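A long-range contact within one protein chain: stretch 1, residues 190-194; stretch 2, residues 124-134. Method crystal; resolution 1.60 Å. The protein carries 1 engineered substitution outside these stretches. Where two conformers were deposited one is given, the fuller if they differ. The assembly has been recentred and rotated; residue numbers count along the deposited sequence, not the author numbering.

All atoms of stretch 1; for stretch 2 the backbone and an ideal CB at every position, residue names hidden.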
ATOM      1  N   LEU A 190      -8.424   4.026   3.969  1.00 18.22           N
ATOM      2  CA  LEU A 190      -8.049   5.046   4.929  1.00 20.54           C
ATOM      3  C   LEU A 190      -7.324   6.175   4.213  1.00 19.58           C
ATOM      4  O   LEU A 190      -6.377   5.935   3.448  1.00 19.95           O
ATOM      5  CB  LEU A 190      -7.160   4.444   6.017  1.00 18.93           C
ATOM      6  CG  LEU A 190      -6.300   5.429   6.814  1.00 19.54           C
ATOM      7  CD1 LEU A 190      -7.180   6.249   7.762  1.00 26.04           C
ATOM      8  CD2 LEU A 190      -5.245   4.639   7.585  1.00 19.52           C
ATOM      9  N   SER A 191      -7.757   7.402   4.475  1.00 19.60           N
ATOM     10  CA  SER A 191      -7.011   8.600   4.124  1.00 20.98           C
ATOM     11  C   SER A 191      -6.529   9.227   5.422  1.00 24.74           C
ATOM     12  O   SER A 191      -7.343   9.554   6.297  1.00 22.00           O
ATOM     13  CB  SER A 191      -7.870   9.583   3.331  1.00 22.86           C
ATOM     14  OG  SER A 191      -7.196  10.825   3.157  1.00 21.63           O
ATOM     15  N   ALA A 192      -5.214   9.363   5.561  1.00 20.39           N
ATOM     16  CA  ALA A 192      -4.640   9.921   6.773  1.00 23.13           C
ATOM     17  C   ALA A 192      -3.556  10.919   6.393  1.00 21.78           C
ATOM     18  O   ALA A 192      -3.038  10.898   5.274  1.00 23.76           O
ATOM     19  CB  ALA A 192      -4.090   8.811   7.673  1.00 27.28           C
ATOM     20  N   THR A 193      -3.230  11.815   7.328  1.00 23.24           N
ATOM     21  CA  THR A 193      -2.184  12.815   7.104  1.00 29.26           C
ATOM     22  C   THR A 193      -1.218  12.844   8.278  1.00 31.11           C
ATOM     23  O   THR A 193      -1.593  12.599   9.425  1.00 31.03           O
ATOM     24  CB  THR A 193      -2.761  14.229   6.880  1.00 33.70           C
ATOM     25  OG1 THR A 193      -3.192  14.785   8.128  1.00 41.16           O
ATOM     26  CG2 THR A 193      -3.925  14.193   5.895  1.00 25.73           C
ATOM     27  N   LYS A 194       0.039  13.161   7.984  1.00 36.97           N
ATOM     28  CA  LYS A 194       1.074  13.167   9.009  1.00 39.56           C
ATOM     29  C   LYS A 194       0.837  14.246  10.063  1.00 49.10           C
ATOM     30  O   LYS A 194       0.749  15.426   9.748  1.00 56.79           O
ATOM     31  CB  LYS A 194       2.454  13.354   8.371  1.00 35.30           C
ATOM     32  CG  LYS A 194       3.575  13.543   9.371  1.00 36.07           C
ATOM     33  CD  LYS A 194       4.946  13.307   8.732  1.00 34.62           C
ATOM     34  CE  LYS A 194       6.037  13.371   9.779  1.00 35.44           C
ATOM     35  NZ  LYS A 194       7.362  12.936   9.256  1.00 38.10           N
ATOM     36  OXT LYS A 194       0.732  13.960  11.257  1.00 53.29           O
ATOM     37  N   UNK A 124       6.472   4.419   8.573  1.00 24.49           N
ATOM     38  CA  UNK A 124       5.663   5.142   7.600  1.00 25.25           C
ATOM     39  C   UNK A 124       5.576   6.615   7.976  1.00 26.73           C
ATOM     40  O   UNK A 124       5.754   7.506   7.132  1.00 24.53           O
ATOM     41  CB  UNK A 124       4.263   4.532   7.502  1.00 25.25           C
ATOM     42  N   UNK A 125       5.299   6.892   9.261  1.00 23.14           N
ATOM     43  CA  UNK A 125       5.212   8.267   9.738  1.00 26.89           C
ATOM     44  C   UNK A 125       6.513   9.018   9.481  1.00 25.44           C
ATOM     45  O   UNK A 125       6.493  10.174   9.054  1.00 26.79           O
ATOM     46  CB  UNK A 125       4.874   8.293  11.230  1.00 26.89           C
ATOM     47  N   UNK A 126       7.653   8.351   9.685  1.00 28.33           N
ATOM     48  CA  UNK A 126       8.949   9.021   9.591  1.00 26.56           C
ATOM     49  C   UNK A 126       9.261   9.467   8.163  1.00 25.52           C
ATOM     50  O   UNK A 126       9.735  10.586   7.957  1.00 26.24           O
ATOM     51  CB  UNK A 126      10.056   8.094  10.097  1.00 26.56           C
ATOM     52  N   UNK A 127       9.004   8.614   7.159  1.00 24.01           N
ATOM     53  CA  UNK A 127       9.383   8.962   5.785  1.00 28.09           C
ATOM     54  C   UNK A 127       8.412   9.907   5.093  1.00 26.93           C
ATOM     55  O   UNK A 127       8.761  10.471   4.046  1.00 24.49           O
ATOM     56  CB  UNK A 127       9.510   7.685   4.951  1.00 28.09           C
ATOM     57  N   UNK A 128       7.222  10.124   5.656  1.00 22.47           N
ATOM     58  CA  UNK A 128       6.266  11.058   5.078  1.00 25.26           C
ATOM     59  C   UNK A 128       6.671  12.504   5.352  1.00 28.17           C
ATOM     60  O   UNK A 128       7.194  12.823   6.422  1.00 25.16           O
ATOM     61  CB  UNK A 128       4.864  10.790   5.629  1.00 25.26           C
ATOM     62  N   UNK A 129       6.427  13.375   4.377  1.00 25.88           N
ATOM     63  CA  UNK A 129       6.621  14.801   4.583  1.00 28.31           C
ATOM     64  C   UNK A 129       5.576  15.351   5.541  1.00 29.91           C
ATOM     65  O   UNK A 129       4.502  14.777   5.737  1.00 26.82           O
ATOM     66  CB  UNK A 129       6.566  15.549   3.249  1.00 28.31           C
ATOM     67  N   UNK A 130       5.843  16.556   5.988  0.70 33.92           N
ATOM     68  CA  UNK A 130       4.944  17.301   6.797  0.70 35.27           C
ATOM     69  C   UNK A 130       3.795  17.593   5.870  0.70 33.36           C
ATOM     70  O   UNK A 130       4.001  18.057   4.808  0.70 34.36           O
ATOM     71  CB  UNK A 130       5.577  18.559   7.395  0.70 35.27           C
ATOM     72  N   UNK A 131       2.568  17.336   6.268  1.00 34.09           N
ATOM     73  CA  UNK A 131       1.452  17.503   5.358  1.00 30.70           C
ATOM     74  C   UNK A 131       1.250  16.331   4.428  1.00 30.06           C
ATOM     75  O   UNK A 131       0.368  16.388   3.557  1.00 32.81           O
ATOM     76  CB  UNK A 131       1.646  18.776   4.532  1.00 30.70           C
ATOM     77  N   UNK A 132       2.032  15.266   4.597  1.00 28.51           N
ATOM     78  CA  UNK A 132       1.992  14.150   3.669  1.00 23.67           C
ATOM     79  C   UNK A 132       0.789  13.251   3.902  1.00 25.80           C
ATOM     80  O   UNK A 132       0.266  13.147   5.016  1.00 22.03           O
ATOM     81  CB  UNK A 132       3.280  13.332   3.779  1.00 23.67           C
ATOM     82  N   UNK A 133       0.353  12.605   2.820  1.00 21.04           N
ATOM     83  CA  UNK A 133      -0.773  11.722   2.855  1.00 22.09           C
ATOM     84  C   UNK A 133      -0.414  10.233   2.853  1.00 21.31           C
ATOM     85  O   UNK A 133       0.460   9.831   2.187  1.00 19.70           O
ATOM     86  CB  UNK A 133      -1.678  12.033   1.661  1.00 22.09           C
ATOM     87  N   UNK A 134      -1.158   9.476   3.641  1.00 23.05           N
ATOM     88  CA  UNK A 134      -1.090   8.022   3.690  1.00 20.46           C
ATOM     89  C   UNK A 134      -2.447   7.483   3.263  1.00 22.36           C
ATOM     90  O   UNK A 134      -3.473   7.832   3.868  1.00 18.50           O
ATOM     91  CB  UNK A 134      -0.705   7.522   5.084  1.00 20.46           C
TER

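Position 124 lies in the last turns of a helix. Its ideal CB has nothing of stretch 1 within 5.5 Å, so stretch 1 sets no preference. The residue is Val124, which makes no contact here.

Position 125 is also helical. Its CA-to-CB bond points sideways, and the ideal CB stands 5.4 Å from Lys194 CE. A long aliphatic side chain or a ring could cover that lysine; a short one would fall short. The residue is His125. Its ring turns one face to the lysine, with Lys194 CE 3.9 Å from the centroid of the His125 ring, a CH-pi contact. The backbone contributes too: Lys194 NZ donates to His125 O at 2.9 Å.

Positions 126 and 127 point away, and stretch 1 does not constrain them. They hold Lys126 and Val127.

Position 128 is the first to leave helical angles. Its CB points toward stretch 1, and the ideal CB is 4.0 Å from Lys194 CD. The neighbour is aliphatic, so a nonpolar side chain such as leucine, isoleucine, valine or methionine would suit. The residue is Leu128, with Leu128 CB 4.0 Å from Lys194 CD. Lys194 NZ also donates to Leu128 O at 2.8 Å. The extended lysine, t at all four chi angles, thus reaches carbonyls at 125 and 128, where the helix gives way to strand.

Position 129 points away, so many side chains would fit. It is Lys129. Its carbonyl oxygen approaches the lysine chain, with Lys129 O 3.4 Å from Lys194 CD.

Position 130 begins the corner of a type II turn that runs from 129 to 132. Its CB points away, and its phi/psi of -67/130 suits most residues, proline included. It is Glu130, whose side chain makes no close contact with stretch 1.

Position 131 has phi/psi of 82/4. A CB would be jammed against the carbonyl oxygen of 130, which alone calls for glycine. It is Gly131.

Position 132 closes the turn. An ideal CB here would clash with Lys129 O at 2.7 Å, so glycine fits best. The residue is Gly132, and Gly132 N donates to Lys129 O at 2.8 Å. Gly132 O accepts from Lys194 N at 3.0 Å, and Thr193 CA lies 3.2 Å from Gly132 O in a CA-H...O contact.

Position 133 pairs with Thr193 in a non-hydrogen-bonded antiparallel pair, on the same sheet face. The ideal CB is 5.3 Å from Thr193 CG2. A beta-branched or long side chain would suit. The residue is Lys133, which lies along the threonine, with Lys133 NZ 3.7 Å from Thr193 CG2.

Position 134 pairs with Ala192, on the other face. The small alanine leaves room for a large nonpolar or aromatic side chain. The residue is Tyr134. Its ring has Ala192 CB at the edge, and Tyr134 CE1 is 3.9 Å from Leu190 CD2. Two hydrogen bonds join the backbones, Tyr134 N to Ala192 O and Ala192 N to Tyr134 O, both 2.9 Å.

Stretch 2, residues 124-134: VHKVLKEGGKY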
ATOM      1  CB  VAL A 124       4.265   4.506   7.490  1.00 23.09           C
ATOM      2  CG1 VAL A 124       3.369   5.373   6.621  1.00 22.10           C
ATOM      3  CG2 VAL A 124       4.370   3.080   6.940  1.00 20.72           C
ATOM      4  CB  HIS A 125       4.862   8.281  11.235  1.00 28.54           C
ATOM      5  CG  HIS A 125       4.909   9.638  11.871  1.00 35.11           C
ATOM      6  ND1 HIS A 125       3.798  10.447  11.990  1.00 35.02           N
ATOM      7  CD2 HIS A 125       5.925  10.313  12.459  1.00 35.18           C
ATOM      8  CE1 HIS A 125       4.132  11.573  12.598  1.00 35.21           C
ATOM      9  NE2 HIS A 125       5.416  11.515  12.901  1.00 39.64           N
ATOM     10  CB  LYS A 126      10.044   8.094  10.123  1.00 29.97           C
ATOM     11  CG  LYS A 126      11.446   8.687  10.121  1.00 38.84           C
ATOM     12  CD  LYS A 126      12.476   7.648  10.552  1.00 43.28           C
ATOM     13  CE  LYS A 126      13.895   8.201  10.447  1.00 48.54           C
ATOM     14  NZ  LYS A 126      14.065   9.428  11.278  1.00 50.98           N
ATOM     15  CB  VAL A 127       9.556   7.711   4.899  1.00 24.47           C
ATOM     16  CG1 VAL A 127      10.665   6.838   5.475  1.00 24.47           C
ATOM     17  CG2 VAL A 127       8.237   6.963   4.749  1.00 27.40           C
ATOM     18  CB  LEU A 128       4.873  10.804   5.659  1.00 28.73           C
ATOM     19  CG  LEU A 128       4.022   9.864   4.817  1.00 26.28           C
ATOM     20  CD1 LEU A 128       2.835   9.374   5.654  1.00 26.25           C
ATOM     21  CD2 LEU A 128       3.546  10.555   3.536  1.00 25.04           C
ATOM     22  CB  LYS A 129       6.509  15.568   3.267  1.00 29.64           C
ATOM     23  CG  LYS A 129       7.752  15.564   2.409  1.00 39.38           C
ATOM     24  CD  LYS A 129       7.561  16.476   1.205  1.00 46.61           C
ATOM     25  CE  LYS A 129       8.663  16.279   0.176  1.00 49.53           C
ATOM     26  NZ  LYS A 129       8.449  17.114  -1.044  1.00 53.06           N
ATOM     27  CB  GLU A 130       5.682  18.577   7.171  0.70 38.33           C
ATOM     28  CG  GLU A 130       6.555  19.091   6.033  0.70 43.52           C
ATOM     29  CD  GLU A 130       8.054  18.848   6.203  0.70 45.51           C
ATOM     30  OE1 GLU A 130       8.520  17.737   6.113  0.70 47.83           O
ATOM     31  OE2 GLU A 130       8.803  19.823   6.423  0.70 43.35           O
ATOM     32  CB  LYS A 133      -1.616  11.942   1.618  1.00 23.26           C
ATOM     33  CG  LYS A 133      -2.091  13.338   1.347  1.00 26.05           C
ATOM     34  CD  LYS A 133      -3.387  13.520   2.099  1.00 31.95           C
ATOM     35  CE  LYS A 133      -4.069  14.830   1.803  1.00 45.89           C
ATOM     36  NZ  LYS A 133      -5.368  14.798   2.542  1.00 51.34           N
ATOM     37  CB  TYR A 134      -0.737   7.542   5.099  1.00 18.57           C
ATOM     38  CG  TYR A 134      -0.734   6.034   5.322  1.00 19.72           C
ATOM     39  CD1 TYR A 134      -1.530   5.463   6.306  1.00 18.48           C
ATOM     40  CD2 TYR A 134       0.094   5.196   4.572  1.00 17.36           C
ATOM     41  CE1 TYR A 134      -1.519   4.109   6.528  1.00 22.32           C
ATOM     42  CE2 TYR A 134       0.119   3.817   4.789  1.00 17.08           C
ATOM     43  CZ  TYR A 134      -0.698   3.291   5.774  1.00 18.36           C
ATOM     44  OH  TYR A 134      -0.684   1.951   6.018  1.00 20.23           O
TER
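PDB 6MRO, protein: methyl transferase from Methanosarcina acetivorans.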